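Side-chain contacts in 2-Cys peroxiredoxin (PDB 2H01), which probably uses a reactive cysteine thiol to reduce hydrogen peroxide to water and organic hydroperoxides to alcohols, as other peroxiredoxins do: residues V23-F28 against K32-Y37; V125-D128 against V132-H135. All coordinates share one frame; numbering follows the deposited sequence.

Interaction 1 (V23-F28 against K32-Y37); sequences VSLSDF and KYVLLY
Phe28 meets the following strand along one flank of its side chain, where CG2 of Val34 settles against the root of the aromatic group. Val34 CG2 lies 3.6 Å from Phe28 CB and 3.8 Å from Phe28 CD2, reaching the ring obliquely, and the two side chains run at about a right angle. In Phe28, CG stands opposite the carbonyl carbon and beside the backbone N (chi1 -56°), which leaves CB and the near ring atoms CG and CD2 facing that methyl. A large flat residue suits this place because it can bridge the gap between a 3-10 turn and a strand that share no sheet ladder here.

Lys32 adds its CB alone, 4.1 Å from Phe28 CD1 and again oblique to the ring, after which the chain bends at chi2 and chi4 and carries NZ off to Asn65. The backbones are tied at the same spot: Lys32 N donates to Phe28 O over 3.1 Å, nearly straight at 170° and in the carbonyl plane, closing the short loop between them. Further in, Leu25 adds a looser apolar touch, its CD1 being 4.3 Å from Val34 CG1. The turn itself is braced by Asp27, whose OD2 receives Ser24 N at 2.8 Å from above the carboxylate plane.

Around this contact, strand 66-72 brings Glu67 and Leu69 against Phe28, and Leu25 packs on Ile127 of strand 119-127. The 3-10 turn thus covers one face of strand 33-38 in the central sheet of the thioredoxin-like peroxiredoxin fold, while Tyr33 turns to helix 147-163 on the opposite face.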
loop_
_atom_site.group_PDB
_atom_site.type_symbol
_atom_site.label_atom_id
_atom_site.label_comp_id
_atom_site.label_asym_id
_atom_site.label_seq_id
_atom_site.Cartn_x
_atom_site.Cartn_y
_atom_site.Cartn_z
ATOM N N VAL A 23 -4.925 -11.845 -5.740
ATOM C CA VAL A 23 -4.011 -11.639 -4.635
ATOM C C VAL A 23 -4.688 -11.654 -3.278
ATOM O O VAL A 23 -5.734 -11.057 -3.079
ATOM C CB VAL A 23 -3.236 -10.324 -4.745
ATOM C CG1 VAL A 23 -2.444 -10.088 -3.468
ATOM C CG2 VAL A 23 -2.329 -10.336 -5.920
ATOM N N SER A 24 -4.046 -12.313 -2.331
ATOM C CA SER A 24 -4.544 -12.371 -0.962
ATOM C C SER A 24 -3.453 -11.772 -0.091
ATOM O O SER A 24 -2.270 -11.927 -0.369
ATOM C CB SER A 24 -4.801 -13.823 -0.525
ATOM O OG SER A 24 -5.842 -14.439 -1.271
ATOM N N LEU A 25 -3.845 -11.078 0.960
ATOM C CA LEU A 25 -2.858 -10.478 1.828
ATOM C C LEU A 25 -1.944 -11.569 2.371
ATOM O O LEU A 25 -0.724 -11.403 2.428
ATOM C CB LEU A 25 -3.548 -9.753 2.977
ATOM C CG LEU A 25 -2.616 -8.902 3.827
ATOM C CD1 LEU A 25 -1.808 -7.999 2.926
ATOM C CD2 LEU A 25 -3.416 -8.088 4.811
ATOM N N SER A 26 -2.558 -12.690 2.735
ATOM C CA SER A 26 -1.868 -13.839 3.306
ATOM C C SER A 26 -0.819 -14.479 2.404
ATOM O O SER A 26 0.013 -15.245 2.882
ATOM C CB SER A 26 -2.898 -14.906 3.740
ATOM O OG SER A 26 -3.565 -15.470 2.622
ATOM N N ASP A 27 -0.857 -14.190 1.107
ATOM C CA ASP A 27 0.143 -14.754 0.200
ATOM C C ASP A 27 1.539 -14.234 0.569
ATOM O O ASP A 27 2.551 -14.816 0.184
ATOM C CB ASP A 27 -0.118 -14.353 -1.260
ATOM C CG ASP A 27 -1.419 -14.904 -1.809
ATOM O OD1 ASP A 27 -1.851 -15.987 -1.362
ATOM O OD2 ASP A 27 -1.997 -14.256 -2.714
ATOM N N PHE A 28 1.584 -13.136 1.315
ATOM C CA PHE A 28 2.857 -12.523 1.676
ATOM C C PHE A 28 3.409 -12.848 3.055
ATOM O O PHE A 28 4.527 -12.457 3.383
ATOM C CB PHE A 28 2.752 -11.010 1.487
ATOM C CG PHE A 28 2.335 -10.615 0.093
ATOM C CD1 PHE A 28 3.190 -10.828 -0.987
ATOM C CD2 PHE A 28 1.072 -10.062 -0.144
ATOM C CE1 PHE A 28 2.800 -10.498 -2.288
ATOM C CE2 PHE A 28 0.666 -9.725 -1.437
ATOM C CZ PHE A 28 1.531 -9.943 -2.515
ATOM N N LYS A 32 7.263 -11.311 2.441
ATOM C CA LYS A 32 7.426 -9.917 2.084
ATOM C C LYS A 32 6.824 -9.036 3.171
ATOM O O LYS A 32 5.907 -9.454 3.854
ATOM C CB LYS A 32 6.680 -9.659 0.787
ATOM C CG LYS A 32 7.550 -9.308 -0.362
ATOM C CD LYS A 32 8.343 -10.493 -0.850
ATOM C CE LYS A 32 9.043 -10.140 -2.131
ATOM N NZ LYS A 32 10.108 -9.161 -1.854
ATOM N N TYR A 33 7.303 -7.804 3.307
ATOM C CA TYR A 33 6.564 -6.826 4.092
ATOM C C TYR A 33 5.625 -6.265 3.026
ATOM O O TYR A 33 5.936 -6.344 1.836
ATOM C CB TYR A 33 7.481 -5.706 4.596
ATOM C CG TYR A 33 8.525 -6.139 5.587
ATOM C CD1 TYR A 33 9.607 -6.926 5.188
ATOM C CD2 TYR A 33 8.441 -5.747 6.923
ATOM C CE1 TYR A 33 10.592 -7.313 6.096
ATOM C CE2 TYR A 33 9.413 -6.122 7.846
ATOM C CZ TYR A 33 10.487 -6.907 7.426
ATOM O OH TYR A 33 11.442 -7.296 8.327
ATOM N N VAL A 34 4.493 -5.701 3.427
ATOM C CA VAL A 34 3.563 -5.167 2.437
ATOM C C VAL A 34 3.225 -3.707 2.679
ATOM O O VAL A 34 2.947 -3.319 3.805
ATOM C CB VAL A 34 2.227 -5.951 2.427
ATOM C CG1 VAL A 34 1.280 -5.360 1.371
ATOM C CG2 VAL A 34 2.487 -7.432 2.148
ATOM N N LEU A 35 3.276 -2.902 1.617
ATOM C CA LEU A 35 2.891 -1.499 1.717
ATOM C C LEU A 35 1.599 -1.405 0.909
ATOM O O LEU A 35 1.624 -1.352 -0.325
ATOM C CB LEU A 35 3.948 -0.556 1.124
ATOM C CG LEU A 35 3.893 0.959 1.454
ATOM C CD1 LEU A 35 2.747 1.651 0.751
ATOM C CD2 LEU A 35 3.767 1.149 2.943
ATOM N N LEU A 36 0.473 -1.427 1.612
ATOM C CA LEU A 36 -0.836 -1.326 0.980
ATOM C C LEU A 36 -1.257 0.135 1.031
ATOM O O LEU A 36 -1.259 0.742 2.109
ATOM C CB LEU A 36 -1.869 -2.169 1.739
ATOM C CG LEU A 36 -3.323 -1.996 1.253
ATOM C CD1 LEU A 36 -3.476 -2.607 -0.136
ATOM C CD2 LEU A 36 -4.301 -2.649 2.227
ATOM N N TYR A 37 -1.610 0.707 -0.119
ATOM C CA TYR A 37 -2.037 2.099 -0.152
ATOM C C TYR A 37 -3.353 2.262 -0.895
ATOM O O TYR A 37 -3.661 1.492 -1.804
ATOM C CB TYR A 37 -0.955 2.998 -0.782
ATOM C CG TYR A 37 -0.723 2.810 -2.272
ATOM C CD1 TYR A 37 0.196 1.878 -2.747
ATOM C CD2 TYR A 37 -1.411 3.586 -3.203
ATOM C CE1 TYR A 37 0.439 1.722 -4.116
ATOM C CE2 TYR A 37 -1.190 3.436 -4.576
ATOM C CZ TYR A 37 -0.260 2.505 -5.022
ATOM O OH TYR A 37 -0.028 2.378 -6.369
#

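Interaction 2 (V125-D128 against V132-H135); sequences VLID and VVQH
Leu126 lays its CB over one face of the His135 imidazole, a CH-pi contact 3.5 Å from the ring centroid and displaced toward the rim. His135 holds CG between its own backbone N and carbonyl carbon (chi1 80°), folding the ring back over the neighbouring strand, while Leu126 CD2 follows along the ring to 3.6 Å from CD2 of His135. A flat imidazole beside a branched aliphatic chain makes a close fit, and Leu126 and His135 extend it onto helix 147-163 through Ile154, Leu157 and Leu153.

The backbone bonds are uneven: Gln134 N to Leu126 O is short and straight, 2.7 Å at 174°, whereas Leu126 N to His135 O is longer, 3.3 Å, and tilted from the carbonyl plane. Near the turn Asp128 grips Val132 twice: its backbone N donates to Val132 O at 2.9 Å, and its OD1 receives Val132 N at 2.9 Å from above the carboxylate plane. The same OD1 takes Gln130 N, so a short acidic chain is well suited to gather the amides of the loop.

Ile127 CG1 and Val133 CG2 meet loosely, 4.4 Å apart, yet Leu25, Ala6 and Phe2 cover their face. Solvent is reached from the 132-135 strand, for example by Val132 and Gln134.

The shift from Leu126–His135 to Ile127–Val133 is a beta bulge in the antiparallel hairpin of strands 119-127 and 133-138, within the thioredoxin-like fold of peroxiredoxins.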
loop_
_atom_site.group_PDB
_atom_site.type_symbol
_atom_site.label_atom_id
_atom_site.label_comp_id
_atom_site.label_asym_id
_atom_site.label_seq_id
_atom_site.Cartn_x
_atom_site.Cartn_y
_atom_site.Cartn_z
ATOM N N VAL A 125 -0.575 1.951 4.442
ATOM C CA VAL A 125 -0.617 0.963 5.511
ATOM C C VAL A 125 0.542 -0.015 5.384
ATOM O O VAL A 125 0.634 -0.763 4.410
ATOM C CB VAL A 125 -1.940 0.181 5.470
ATOM C CG1 VAL A 125 -2.062 -0.720 6.699
ATOM C CG2 VAL A 125 -3.107 1.164 5.403
ATOM N N LEU A 126 1.430 -0.005 6.369
ATOM C CA LEU A 126 2.587 -0.890 6.344
ATOM C C LEU A 126 2.312 -2.115 7.208
ATOM O O LEU A 126 1.943 -1.993 8.377
ATOM C CB LEU A 126 3.834 -0.140 6.836
ATOM C CG LEU A 126 5.104 -0.951 7.094
ATOM C CD1 LEU A 126 5.565 -1.654 5.821
ATOM C CD2 LEU A 126 6.183 -0.030 7.642
ATOM N N ILE A 127 2.490 -3.208 6.704
ATOM C CA ILE A 127 2.223 -4.512 7.298
ATOM C C ILE A 127 3.484 -5.370 7.337
ATOM O O ILE A 127 4.233 -5.417 6.335
ATOM C CB ILE A 127 1.111 -5.242 6.520
ATOM C CG1 ILE A 127 -0.080 -4.309 6.292
ATOM C CG2 ILE A 127 0.677 -6.496 7.264
ATOM C CD1 ILE A 127 -1.083 -4.834 5.289
ATOM N N ASP A 128 3.884 -6.011 8.443
ATOM C CA ASP A 128 5.102 -6.833 8.486
ATOM C C ASP A 128 4.889 -8.214 7.873
ATOM O O ASP A 128 3.797 -8.522 7.397
ATOM C CB ASP A 128 5.654 -6.969 9.916
ATOM C CG ASP A 128 4.705 -7.695 10.856
ATOM O OD1 ASP A 128 3.886 -8.524 10.399
ATOM O OD2 ASP A 128 4.797 -7.441 12.072
ATOM N N VAL A 132 1.053 -8.114 10.556
ATOM C CA VAL A 132 0.650 -7.194 11.618
ATOM C C VAL A 132 0.863 -5.764 11.113
ATOM O O VAL A 132 1.909 -5.465 10.531
ATOM C CB VAL A 132 1.521 -7.404 12.877
ATOM C CG1 VAL A 132 0.981 -6.566 14.046
ATOM C CG2 VAL A 132 1.564 -8.894 13.233
ATOM N N VAL A 133 -0.119 -4.885 11.331
ATOM C CA VAL A 133 -0.015 -3.498 10.881
ATOM C C VAL A 133 0.977 -2.714 11.736
ATOM O O VAL A 133 0.865 -2.704 12.959
ATOM C CB VAL A 133 -1.386 -2.751 10.942
ATOM C CG1 VAL A 133 -1.185 -1.254 10.620
ATOM C CG2 VAL A 133 -2.372 -3.361 9.956
ATOM N N GLN A 134 1.934 -2.043 11.095
ATOM C CA GLN A 134 2.920 -1.251 11.833
ATOM C C GLN A 134 2.599 0.249 11.833
ATOM O O GLN A 134 2.967 0.974 12.755
ATOM C CB GLN A 134 4.314 -1.514 11.271
ATOM C CG GLN A 134 4.685 -3.005 11.275
ATOM C CD GLN A 134 4.599 -3.642 12.657
ATOM O OE1 GLN A 134 4.053 -4.741 12.814
ATOM N NE2 GLN A 134 5.141 -2.963 13.663
ATOM N N HIS A 135 1.926 0.725 10.793
ATOM C CA HIS A 135 1.539 2.125 10.762
ATOM C C HIS A 135 0.396 2.359 9.795
ATOM O O HIS A 135 0.120 1.543 8.916
ATOM C CB HIS A 135 2.715 3.050 10.409
ATOM C CG HIS A 135 3.033 3.111 8.944
ATOM N ND1 HIS A 135 2.104 3.468 7.989
ATOM C CD2 HIS A 135 4.187 2.869 8.273
ATOM C CE1 HIS A 135 2.668 3.439 6.795
ATOM N NE2 HIS A 135 3.932 3.080 6.940
#

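Overall arrangement
Interaction 1 closes before interaction 2 opens along the chain, yet their centres lie only about 10 Å apart, because strands 33-38 and 119-127 are antiparallel neighbours in one mixed sheet. Probable backbone hydrogen bonds join them directly, from Val34 N to Ile127 O and from Val125 N to Leu36 O. The 3-10 turn 25-28 packs on one face of this pair, and 132-135 continues the sheet on the far side of 125-128. Helix 147-163, over the other face, reaches Tyr33 and Leu35 of strand 33-38 and the Leu126–His135 side of interaction 2. Two local contacts are thus brought together by strand pairing, away from the predicted active-site Cys47.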